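Local atomic coordinates of endo-beta-1,2-glucanase (Talaromyces funiculosus, PDB entry 6IMV), a protein that hydrolyses internal beta-1,2-glucosidic bonds in beta-1,2-glucans, acting as a fungal endo-type glycoside hydrolase that founded a new family. Residues S14-H19 / K409-Y414; L128-T133 / Q149-T154; D222-S227 / E234-C239. All blocks are in the same frame, centred on the assembly; numbering follows the deposited sequence.

Contact 1 of 3, residues S14-H19 / K409-Y414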
loop_
_atom_site.group_PDB
_atom_site.type_symbol
_atom_site.label_atom_id
_atom_site.label_comp_id
_atom_site.label_asym_id
_atom_site.label_seq_id
_atom_site.Cartn_x
_atom_site.Cartn_y
_atom_site.Cartn_z
ATOM N N SER A 14 10.718 -19.769 14.772
ATOM C CA SER A 14 9.414 -20.177 15.318
ATOM C C SER A 14 8.343 -19.218 14.796
ATOM O O SER A 14 8.614 -18.040 14.538
ATOM C CB SER A 14 9.380 -20.181 16.830
ATOM O OG SER A 14 10.475 -20.895 17.371
ATOM N N CYS A 15 7.123 -19.730 14.688
ATOM C CA CYS A 15 5.991 -18.930 14.284
ATOM C C CYS A 15 5.825 -17.711 15.201
ATOM O O CYS A 15 5.540 -16.611 14.727
ATOM C CB CYS A 15 4.704 -19.741 14.291
ATOM S SG CYS A 15 3.350 -18.813 13.536
ATOM N N ARG A 16 6.004 -17.922 16.504
ATOM C CA ARG A 16 5.762 -16.909 17.517
ATOM C C ARG A 16 7.085 -16.230 17.895
ATOM O O ARG A 16 7.370 -16.035 19.055
ATOM C CB ARG A 16 5.054 -17.561 18.715
ATOM C CG ARG A 16 4.239 -16.600 19.567
ATOM C CD ARG A 16 3.029 -16.051 18.830
ATOM N NE ARG A 16 2.160 -15.242 19.690
ATOM C CZ ARG A 16 2.048 -13.920 19.652
ATOM N NH1 ARG A 16 2.866 -13.185 18.908
ATOM N NH2 ARG A 16 1.096 -13.338 20.359
ATOM N N PHE A 17 7.864 -15.811 16.887
ATOM C CA PHE A 17 9.215 -15.285 17.089
ATOM C C PHE A 17 9.199 -13.892 17.731
ATOM O O PHE A 17 10.199 -13.494 18.342
ATOM C CB PHE A 17 10.000 -15.245 15.772
ATOM C CG PHE A 17 9.473 -14.258 14.760
ATOM C CD1 PHE A 17 9.852 -12.923 14.812
ATOM C CD2 PHE A 17 8.589 -14.658 13.772
ATOM C CE1 PHE A 17 9.350 -12.015 13.895
ATOM C CE2 PHE A 17 8.108 -13.745 12.845
ATOM C CZ PHE A 17 8.484 -12.431 12.913
ATOM N N ALA A 18 8.094 -13.148 17.604
ATOM C CA ALA A 18 8.072 -11.754 18.046
ATOM C C ALA A 18 8.458 -11.642 19.526
ATOM O O ALA A 18 9.222 -10.744 19.881
ATOM C CB ALA A 18 6.736 -11.118 17.783
ATOM N N HIS A 19 7.959 -12.552 20.379
ATOM C CA HIS A 19 8.258 -12.457 21.817
ATOM C C HIS A 19 9.510 -13.263 22.203
ATOM O O HIS A 19 9.876 -13.272 23.385
ATOM C CB HIS A 19 7.035 -12.775 22.694
ATOM C CG HIS A 19 6.475 -14.157 22.599
ATOM N ND1 HIS A 19 5.135 -14.403 22.850
ATOM C CD2 HIS A 19 7.038 -15.353 22.318
ATOM C CE1 HIS A 19 4.897 -15.695 22.741
ATOM N NE2 HIS A 19 6.053 -16.308 22.410
ATOM N N LYS A 409 -2.745 -13.403 19.766
ATOM C CA LYS A 409 -3.257 -13.779 18.443
ATOM C C LYS A 409 -2.702 -12.888 17.322
ATOM O O LYS A 409 -3.224 -12.926 16.235
ATOM C CB LYS A 409 -4.788 -13.714 18.382
ATOM C CG LYS A 409 -5.538 -14.330 19.553
ATOM C CD LYS A 409 -7.049 -14.200 19.414
ATOM C CE LYS A 409 -7.679 -15.393 18.735
ATOM N NZ LYS A 409 -7.785 -16.568 19.642
ATOM N N MET A 410 -1.627 -12.134 17.564
ATOM C CA MET A 410 -1.202 -11.130 16.593
ATOM C C MET A 410 -0.079 -11.656 15.685
ATOM O O MET A 410 0.347 -10.949 14.765
ATOM C CB MET A 410 -0.805 -9.828 17.291
ATOM C CG MET A 410 -2.024 -9.021 17.730
ATOM S SD MET A 410 -3.147 -8.683 16.323
ATOM C CE MET A 410 -2.188 -7.476 15.409
ATOM N N GLN A 411 0.349 -12.903 15.899
ATOM C CA GLN A 411 1.082 -13.666 14.889
ATOM C C GLN A 411 0.311 -14.946 14.562
ATOM O O GLN A 411 -0.424 -15.504 15.404
ATOM C CB GLN A 411 2.500 -14.034 15.333
ATOM C CG GLN A 411 3.428 -12.846 15.508
ATOM C CD GLN A 411 4.817 -13.284 15.907
ATOM O OE1 GLN A 411 5.060 -13.727 17.039
ATOM N NE2 GLN A 411 5.747 -13.173 14.965
ATOM N N ASN A 412 0.507 -15.410 13.322
ATOM C CA ASN A 412 -0.106 -16.617 12.803
ATOM C C ASN A 412 0.880 -17.278 11.831
ATOM O O ASN A 412 1.923 -16.701 11.538
ATOM C CB ASN A 412 -1.453 -16.302 12.147
ATOM C CG ASN A 412 -1.335 -15.285 11.036
ATOM O OD1 ASN A 412 -0.894 -15.613 9.936
ATOM N ND2 ASN A 412 -1.735 -14.055 11.307
ATOM N N ILE A 413 0.512 -18.453 11.306
ATOM C CA ILE A 413 1.382 -19.237 10.403
ATOM C C ILE A 413 1.505 -18.575 9.028
ATOM O O ILE A 413 2.204 -19.111 8.163
ATOM C CB ILE A 413 0.898 -20.694 10.261
ATOM C CG1 ILE A 413 -0.534 -20.802 9.731
ATOM C CG2 ILE A 413 1.073 -21.451 11.566
ATOM C CD1 ILE A 413 -0.893 -22.191 9.249
ATOM N N TYR A 414 0.842 -17.427 8.826
ATOM C CA TYR A 414 1.010 -16.616 7.614
ATOM C C TYR A 414 1.608 -15.241 7.952
ATOM O O TYR A 414 1.512 -14.310 7.138
ATOM C CB TYR A 414 -0.337 -16.463 6.898
ATOM C CG TYR A 414 -1.175 -17.716 6.844
ATOM C CD1 TYR A 414 -1.010 -18.650 5.832
ATOM C CD2 TYR A 414 -2.128 -17.979 7.821
ATOM C CE1 TYR A 414 -1.772 -19.811 5.790
ATOM C CE2 TYR A 414 -2.908 -19.119 7.784
ATOM C CZ TYR A 414 -2.726 -20.038 6.766
ATOM O OH TYR A 414 -3.494 -21.161 6.752
HETATM O O HOH W 1 4.282 -15.574 12.442
#
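The docking of a chain terminus onto a sheet brings C15, R16, F17 and A18 against Q411, N412 and I413, joining the loop ahead of helix 23-28 to strand 411-412. Q411 is the central residue of the contact. Its side chain runs extended beyond CG, with CD anti to CA (chi2 -178°), which carries CD away from the strand backbone; the terminal amide reaches the turn of the N-terminal loop. There OE1 accepts two hydrogen bonds. R16 NH1, 2.9 Å from Q411 OE1, meets a lone pair in the carbonyl plane, and Q411 OE1 in turn lies in the guanidinium plane of R16; A18 N, 3.1 Å from the same oxygen, comes in tilted 25° from the Q411 carbonyl plane. The other branch of the amide, Q411 NE2, stands over the face of the F17 ring, offset toward the rim and 3.2 Å from CE2, with the amide and ring planes 78° apart. On the flank, C15 SG sits 3.2 Å from N412 O and 4.0 Å from I413 CG2, while a water donates to both C15 O and N412 O, each 2.8 Å away. C15 is also tied to C504 in a disulfide, and R16 is held through NE by a salt bridge to D500, through NH1 by A405 O and through NH2 by G407 O. A buried amide is thus fixed in one rotation, its oxygen toward two donors and its nitrogen over an aromatic face. The arginine charge, paired with D500, would probably polarise the Q411 carbonyl.

Contact 2 of 3, residues L128-T133 / Q149-T154. With NAG (2-acetamido-2-deoxy-beta-D-glucopyranose), chain F.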
loop_
_atom_site.group_PDB
_atom_site.type_symbol
_atom_site.label_atom_id
_atom_site.label_comp_id
_atom_site.label_asym_id
_atom_site.label_seq_id
_atom_site.Cartn_x
_atom_site.Cartn_y
_atom_site.Cartn_z
ATOM N N LEU A 128 -5.695 -9.290 -19.670
ATOM C CA LEU A 128 -6.012 -9.108 -21.087
ATOM C C LEU A 128 -7.387 -9.718 -21.422
ATOM O O LEU A 128 -8.127 -9.132 -22.213
ATOM C CB LEU A 128 -4.895 -9.714 -21.949
ATOM C CG LEU A 128 -3.536 -9.007 -21.897
ATOM C CD1 LEU A 128 -2.593 -9.539 -22.966
ATOM C CD2 LEU A 128 -3.655 -7.497 -22.043
ATOM N N ARG A 129 -7.734 -10.863 -20.820
ATOM C CA ARG A 129 -9.074 -11.469 -20.960
ATOM C C ARG A 129 -10.134 -10.519 -20.383
ATOM O O ARG A 129 -11.227 -10.374 -20.938
ATOM C CB ARG A 129 -9.156 -12.833 -20.262
ATOM C CG ARG A 129 -8.343 -13.942 -20.917
ATOM C CD ARG A 129 -8.730 -15.330 -20.406
ATOM N NE ARG A 129 -8.689 -15.472 -18.949
ATOM C CZ ARG A 129 -7.591 -15.721 -18.231
ATOM N NH1 ARG A 129 -6.414 -15.851 -18.828
ATOM N NH2 ARG A 129 -7.676 -15.859 -16.916
ATOM N N PHE A 130 -9.811 -9.869 -19.261
ATOM C CA PHE A 130 -10.717 -8.906 -18.637
ATOM C C PHE A 130 -10.950 -7.711 -19.568
ATOM O O PHE A 130 -12.079 -7.241 -19.715
ATOM C CB PHE A 130 -10.173 -8.413 -17.294
ATOM C CG PHE A 130 -11.082 -7.414 -16.625
ATOM C CD1 PHE A 130 -12.239 -7.831 -15.990
ATOM C CD2 PHE A 130 -10.797 -6.056 -16.663
ATOM C CE1 PHE A 130 -13.089 -6.909 -15.390
ATOM C CE2 PHE A 130 -11.647 -5.135 -16.064
ATOM C CZ PHE A 130 -12.787 -5.565 -15.425
ATOM N N ASN A 131 -9.869 -7.191 -20.153
ATOM C CA ASN A 131 -9.947 -6.057 -21.059
ATOM C C ASN A 131 -10.841 -6.392 -22.265
ATOM O O ASN A 131 -11.636 -5.567 -22.709
ATOM C CB ASN A 131 -8.557 -5.620 -21.511
ATOM C CG ASN A 131 -8.592 -4.510 -22.534
ATOM O OD1 ASN A 131 -9.173 -3.452 -22.294
ATOM N ND2 ASN A 131 -7.958 -4.755 -23.665
ATOM N N GLU A 132 -10.682 -7.606 -22.791
ATOM C CA GLU A 132 -11.427 -8.101 -23.943
ATOM C C GLU A 132 -12.927 -8.149 -23.641
ATOM O O GLU A 132 -13.719 -7.739 -24.458
ATOM C CB GLU A 132 -10.934 -9.496 -24.310
ATOM C CG GLU A 132 -11.492 -10.001 -25.617
ATOM C CD GLU A 132 -10.863 -11.317 -26.036
ATOM O OE1 GLU A 132 -10.885 -11.612 -27.251
ATOM O OE2 GLU A 132 -10.348 -12.042 -25.140
ATOM N N THR A 133 -13.293 -8.685 -22.473
ATOM C CA THR A 133 -14.692 -8.852 -22.069
ATOM C C THR A 133 -15.286 -7.509 -21.612
ATOM O O THR A 133 -16.470 -7.249 -21.844
ATOM C CB THR A 133 -14.823 -9.903 -20.958
ATOM O OG1 THR A 133 -14.246 -11.112 -21.445
ATOM C CG2 THR A 133 -16.253 -10.151 -20.533
ATOM N N GLN A 149 -11.695 -18.222 -12.968
ATOM C CA GLN A 149 -10.544 -18.067 -13.865
ATOM C C GLN A 149 -10.577 -16.679 -14.530
ATOM O O GLN A 149 -9.547 -16.025 -14.658
ATOM C CB GLN A 149 -10.507 -19.231 -14.861
ATOM C CG GLN A 149 -9.315 -19.219 -15.815
ATOM C CD GLN A 149 -7.977 -19.307 -15.115
ATOM O OE1 GLN A 149 -7.870 -19.680 -13.943
ATOM N NE2 GLN A 149 -6.928 -18.944 -15.836
ATOM N N ASP A 150 -11.761 -16.226 -14.949
ATOM C CA ASP A 150 -11.916 -14.900 -15.532
ATOM C C ASP A 150 -12.400 -13.922 -14.460
ATOM O O ASP A 150 -13.298 -14.235 -13.706
ATOM C CB ASP A 150 -12.904 -14.893 -16.700
ATOM C CG ASP A 150 -12.376 -15.521 -17.977
ATOM O OD1 ASP A 150 -11.229 -15.989 -17.982
ATOM O OD2 ASP A 150 -13.115 -15.494 -18.976
ATOM N N LEU A 151 -11.818 -12.718 -14.456
ATOM C CA LEU A 151 -12.263 -11.613 -13.623
ATOM C C LEU A 151 -13.655 -11.141 -14.056
ATOM O O LEU A 151 -13.971 -11.079 -15.251
ATOM C CB LEU A 151 -11.288 -10.440 -13.741
ATOM C CG LEU A 151 -9.883 -10.656 -13.183
ATOM C CD1 LEU A 151 -9.072 -9.377 -13.271
ATOM C CD2 LEU A 151 -9.925 -11.184 -11.764
ATOM N N THR A 152 -14.445 -10.772 -13.047
ATOM C CA THR A 152 -15.639 -9.958 -13.189
ATOM C C THR A 152 -15.531 -8.786 -12.216
ATOM O O THR A 152 -14.916 -8.909 -11.160
ATOM C CB THR A 152 -16.911 -10.776 -12.922
ATOM O OG1 THR A 152 -16.844 -11.304 -11.600
ATOM C CG2 THR A 152 -17.088 -11.909 -13.911
ATOM N N PRO A 153 -16.144 -7.624 -12.517
ATOM C CA PRO A 153 -16.296 -6.589 -11.500
ATOM C C PRO A 153 -17.103 -7.170 -10.327
ATOM O O PRO A 153 -17.965 -8.024 -10.541
ATOM C CB PRO A 153 -17.061 -5.465 -12.216
ATOM C CG PRO A 153 -16.890 -5.757 -13.703
ATOM C CD PRO A 153 -16.749 -7.261 -13.811
ATOM N N THR A 154 -16.822 -6.722 -9.102
ATOM C CA THR A 154 -17.752 -6.995 -8.010
ATOM C C THR A 154 -19.057 -6.267 -8.351
ATOM O O THR A 154 -19.051 -5.353 -9.174
ATOM C CB THR A 154 -17.203 -6.570 -6.647
ATOM O OG1 THR A 154 -17.103 -5.147 -6.613
ATOM C CG2 THR A 154 -15.866 -7.194 -6.333
HETATM C C1 NAG F . -7.918 -3.800 -24.726
HETATM C C2 NAG F . -6.652 -3.940 -25.541
HETATM C C3 NAG F . -6.693 -2.965 -26.708
HETATM C C4 NAG F . -7.960 -3.147 -27.531
HETATM C C5 NAG F . -9.145 -3.060 -26.591
HETATM C C6 NAG F . -10.494 -3.221 -27.285
HETATM C C7 NAG F . -4.461 -4.427 -24.569
HETATM C C8 NAG F . -3.413 -3.919 -23.626
HETATM N N2 NAG F . -5.526 -3.663 -24.689
HETATM O O3 NAG F . -5.536 -3.166 -27.501
HETATM O O4 NAG F . -8.063 -2.116 -28.524
HETATM O O5 NAG F . -8.990 -4.077 -25.609
HETATM O O6 NAG F . -10.793 -4.622 -27.309
HETATM O O7 NAG F . -4.309 -5.459 -25.185
HETATM O O HOH W 2 -14.016 -12.708 -19.241
#
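R129 reaches from the last turn of helix 112-133 to Q149 and D150, on the loop leading into strand 152-153, and its guanidinium uses two N-H groups on them. R129 NE forms a salt bridge with D150 OD1 at 2.8 Å, meeting the oxygen from above the carboxylate plane, 36° out of it. NH2 donates to the backbone Q149 O at 2.9 Å; that oxygen lies in the guanidinium plane, whereas the donor stands above the carbonyl plane. The bend at chi3 (-53°) is what swings NE round to the acid. Beside this polar pair the F130 ring crosses the L151 side chain at about a right angle, with CD1 3.6 Å from L151 CB, and its rim at CE1 lies 4.0 Å from P153 CD.

A second shell steadies both halves. A water joins D150 OD2, 2.9 Å away, to T133 OG1 one helical turn on from R129, so the carboxylate is held by both of its oxygens. Q149 NE2 hydrogen-bonds to G54 O, and F130 meets the rings of Y134 and F137. N131, bonded through ND2 to a glycan, lies on a different side of the helix. The chemistry divides by depth: an apolar ring contact packs inward, while outside it the salt bridge, with D150 exposed, is probably weakened by solvent, and the NH2 bond to Q149 O does not depend on a second charge.

Contact 3 of 3, residues D222-S227 / E234-C239. With NAG (2-acetamido-2-deoxy-beta-D-glucopyranose), chain G.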
loop_
_atom_site.group_PDB
_atom_site.type_symbol
_atom_site.label_atom_id
_atom_site.label_comp_id
_atom_site.label_asym_id
_atom_site.label_seq_id
_atom_site.Cartn_x
_atom_site.Cartn_y
_atom_site.Cartn_z
ATOM N N ASP A 222 -17.793 6.852 -13.511
ATOM C CA ASP A 222 -18.963 6.095 -13.918
ATOM C C ASP A 222 -18.923 5.927 -15.439
ATOM O O ASP A 222 -18.750 6.908 -16.187
ATOM C CB ASP A 222 -20.243 6.800 -13.460
ATOM C CG ASP A 222 -20.387 6.826 -11.948
ATOM O OD1 ASP A 222 -19.866 5.910 -11.284
ATOM O OD2 ASP A 222 -20.991 7.774 -11.445
ATOM N N ILE A 223 -19.040 4.668 -15.865
ATOM C CA ILE A 223 -18.973 4.234 -17.251
ATOM C C ILE A 223 -20.406 3.926 -17.701
ATOM O O ILE A 223 -21.113 3.238 -17.003
ATOM C CB ILE A 223 -18.065 2.994 -17.377
ATOM C CG1 ILE A 223 -16.714 3.194 -16.688
ATOM C CG2 ILE A 223 -17.912 2.582 -18.836
ATOM C CD1 ILE A 223 -15.882 1.936 -16.609
ATOM N N LYS A 224 -20.820 4.432 -18.861
ATOM C CA LYS A 224 -22.166 4.148 -19.345
ATOM C C LYS A 224 -22.364 2.631 -19.427
ATOM O O LYS A 224 -23.315 2.108 -18.890
ATOM C CB LYS A 224 -22.435 4.767 -20.718
ATOM C CG LYS A 224 -23.842 4.507 -21.251
ATOM C CD LYS A 224 -24.913 5.024 -20.315
ATOM C CE LYS A 224 -26.295 5.057 -20.939
ATOM N NZ LYS A 224 -26.484 6.290 -21.734
ATOM N N ASN A 225 -21.443 1.936 -20.099
ATOM C CA ASN A 225 -21.557 0.501 -20.267
ATOM C C ASN A 225 -20.167 -0.108 -20.507
ATOM O O ASN A 225 -19.569 0.055 -21.564
ATOM C CB ASN A 225 -22.580 0.183 -21.366
ATOM C CG ASN A 225 -22.874 -1.293 -21.504
ATOM O OD1 ASN A 225 -22.077 -2.130 -21.074
ATOM N ND2 ASN A 225 -24.010 -1.623 -22.107
ATOM N N GLN A 226 -19.688 -0.840 -19.496
ATOM C CA GLN A 226 -18.376 -1.511 -19.474
ATOM C C GLN A 226 -18.196 -2.486 -20.654
ATOM O O GLN A 226 -17.064 -2.812 -21.027
ATOM C CB GLN A 226 -18.198 -2.241 -18.141
ATOM C CG GLN A 226 -19.225 -3.337 -17.879
ATOM C CD GLN A 226 -19.280 -3.772 -16.427
ATOM O OE1 GLN A 226 -18.683 -3.170 -15.533
ATOM N NE2 GLN A 226 -20.032 -4.827 -16.179
ATOM N N SER A 227 -19.302 -2.953 -21.244
ATOM C CA SER A 227 -19.239 -3.872 -22.378
ATOM C C SER A 227 -18.881 -3.132 -23.672
ATOM O O SER A 227 -18.432 -3.770 -24.617
ATOM C CB SER A 227 -20.521 -4.651 -22.531
ATOM O OG SER A 227 -20.723 -5.472 -21.397
ATOM N N GLU A 234 -21.668 5.416 -28.275
ATOM C CA GLU A 234 -22.609 5.546 -27.162
ATOM C C GLU A 234 -21.910 5.563 -25.795
ATOM O O GLU A 234 -22.562 5.831 -24.775
ATOM C CB GLU A 234 -23.596 4.382 -27.174
ATOM C CG GLU A 234 -24.578 4.448 -28.328
ATOM C CD GLU A 234 -25.557 3.298 -28.305
ATOM O OE1 GLU A 234 -25.177 2.206 -28.753
ATOM O OE2 GLU A 234 -26.670 3.489 -27.782
ATOM N N GLN A 235 -20.611 5.266 -25.753
ATOM C CA GLN A 235 -19.904 5.187 -24.476
ATOM C C GLN A 235 -19.763 6.603 -23.905
ATOM O O GLN A 235 -19.528 7.548 -24.655
ATOM C CB GLN A 235 -18.528 4.546 -24.658
ATOM C CG GLN A 235 -17.753 4.367 -23.360
ATOM C CD GLN A 235 -18.381 3.307 -22.497
ATOM O OE1 GLN A 235 -19.362 3.557 -21.794
ATOM N NE2 GLN A 235 -17.815 2.108 -22.559
ATOM N N THR A 236 -19.916 6.736 -22.586
ATOM C CA THR A 236 -19.615 7.986 -21.888
ATOM C C THR A 236 -18.911 7.674 -20.565
ATOM O O THR A 236 -19.053 6.571 -19.994
ATOM C CB THR A 236 -20.868 8.834 -21.610
ATOM O OG1 THR A 236 -21.611 8.160 -20.600
ATOM C CG2 THR A 236 -21.730 9.064 -22.831
ATOM N N TYR A 237 -18.162 8.674 -20.089
ATOM C CA TYR A 237 -17.503 8.653 -18.787
ATOM C C TYR A 237 -17.849 9.949 -18.047
ATOM O O TYR A 237 -17.856 11.008 -18.632
ATOM C CB TYR A 237 -16.000 8.469 -18.985
ATOM C CG TYR A 237 -15.627 7.196 -19.709
ATOM C CD1 TYR A 237 -15.506 5.997 -19.022
ATOM C CD2 TYR A 237 -15.421 7.182 -21.081
ATOM C CE1 TYR A 237 -15.177 4.824 -19.675
ATOM C CE2 TYR A 237 -15.105 6.010 -21.749
ATOM C CZ TYR A 237 -14.972 4.826 -21.042
ATOM O OH TYR A 237 -14.653 3.655 -21.687
ATOM N N ALA A 238 -18.175 9.846 -16.763
ATOM C CA ALA A 238 -18.408 11.008 -15.941
ATOM C C ALA A 238 -17.907 10.727 -14.526
ATOM O O ALA A 238 -17.950 9.591 -14.063
ATOM C CB ALA A 238 -19.881 11.346 -15.954
ATOM N N CYS A 239 -17.425 11.769 -13.846
ATOM C CA CYS A 239 -17.041 11.623 -12.442
ATOM C C CYS A 239 -18.272 11.264 -11.612
ATOM O O CYS A 239 -19.357 11.776 -11.852
ATOM C CB CYS A 239 -16.423 12.889 -11.867
ATOM S SG CYS A 239 -14.888 13.369 -12.694
HETATM C C1 NAG G . -24.387 -3.002 -22.337
HETATM C C2 NAG G . -25.891 -3.267 -22.335
HETATM C C3 NAG G . -26.194 -4.714 -22.736
HETATM C C4 NAG G . -25.487 -5.103 -24.028
HETATM C C5 NAG G . -23.997 -4.780 -23.929
HETATM C C6 NAG G . -23.300 -5.048 -25.250
HETATM C C7 NAG G . -27.212 -2.065 -20.666
HETATM C C8 NAG G . -27.626 -2.025 -19.224
HETATM N N2 NAG G . -26.410 -3.076 -20.992
HETATM O O3 NAG G . -27.596 -4.854 -22.917
HETATM O O4 NAG G . -25.610 -6.506 -24.263
HETATM O O5 NAG G . -23.834 -3.400 -23.600
HETATM O O6 NAG G . -23.968 -4.308 -26.277
HETATM O O7 NAG G . -27.573 -1.236 -21.490
HETATM O O HOH W 3 -21.029 7.852 -17.691
HETATM O O HOH W 4 -25.011 6.666 -24.572
#
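I223 and Y237 face each other as a non-hydrogen-bonded pair in an antiparallel beta hairpin whose long connecting loop separates strands 220-223 and 237-239. The tight part begins here: their side chains lie side by side and point the same way, I223 CG2 being 3.6 Å from Y237 CE1, while Y237 OH hydrogen-bonds to G136 O. On the next rung D222 and A238 exchange both backbone bonds, D222 N to A238 O at 2.8 Å and A238 N to D222 O at 3.0 Å. K224 N then reaches T236 O.

Where the strands part, the side chain of Q235 takes over from the backbone. The bend at chi2 (70°) turns CD toward the other segment; from there OE1 accepts from N225 N (3.1 Å), in plane and on a lone pair, and NE2 donates to N225 O (2.9 Å), from above the carbonyl plane. A leucine in its place would probably leave the N-H and C=O of N225 without these two mates.

The looser side is threaded by water. One molecule links D222 O with T236 OG1; another accepts from K224 NZ at 3.2 Å and donates to E234 O, while the lysine and the E234 carboxylate stay apart. At the end of strand 237-239, C239 is joined to C218 by a disulfide. N225 itself makes an Asx turn, OD1 accepting from S227 N at 2.9 Å, and carries N-acetylglucosamine on ND2, 1.4 Å from C1.

The three contacts illustrate how burial shapes chemistry. Contact 1 is buried and joins segments nearly 400 residues apart, with contacts 2 and 3 nested within the span it closes; its centre lies about 47 Å from that of contact 3, across the middle of the chain. Contacts 1 and 2 reach the same antiparallel sheet at different strands, one through a buried amide, the other through an aromatic contact on the strand and a salt bridge on the loop before it. Contacts 2 and 3 are only partly buried; contact 3, with several exposed residues, belongs to a separate small sheet and relies on backbone pairing. These two touch: P153 CG lies 3.6 Å from Q226 OE1, and each carries a glycan on an asparagine.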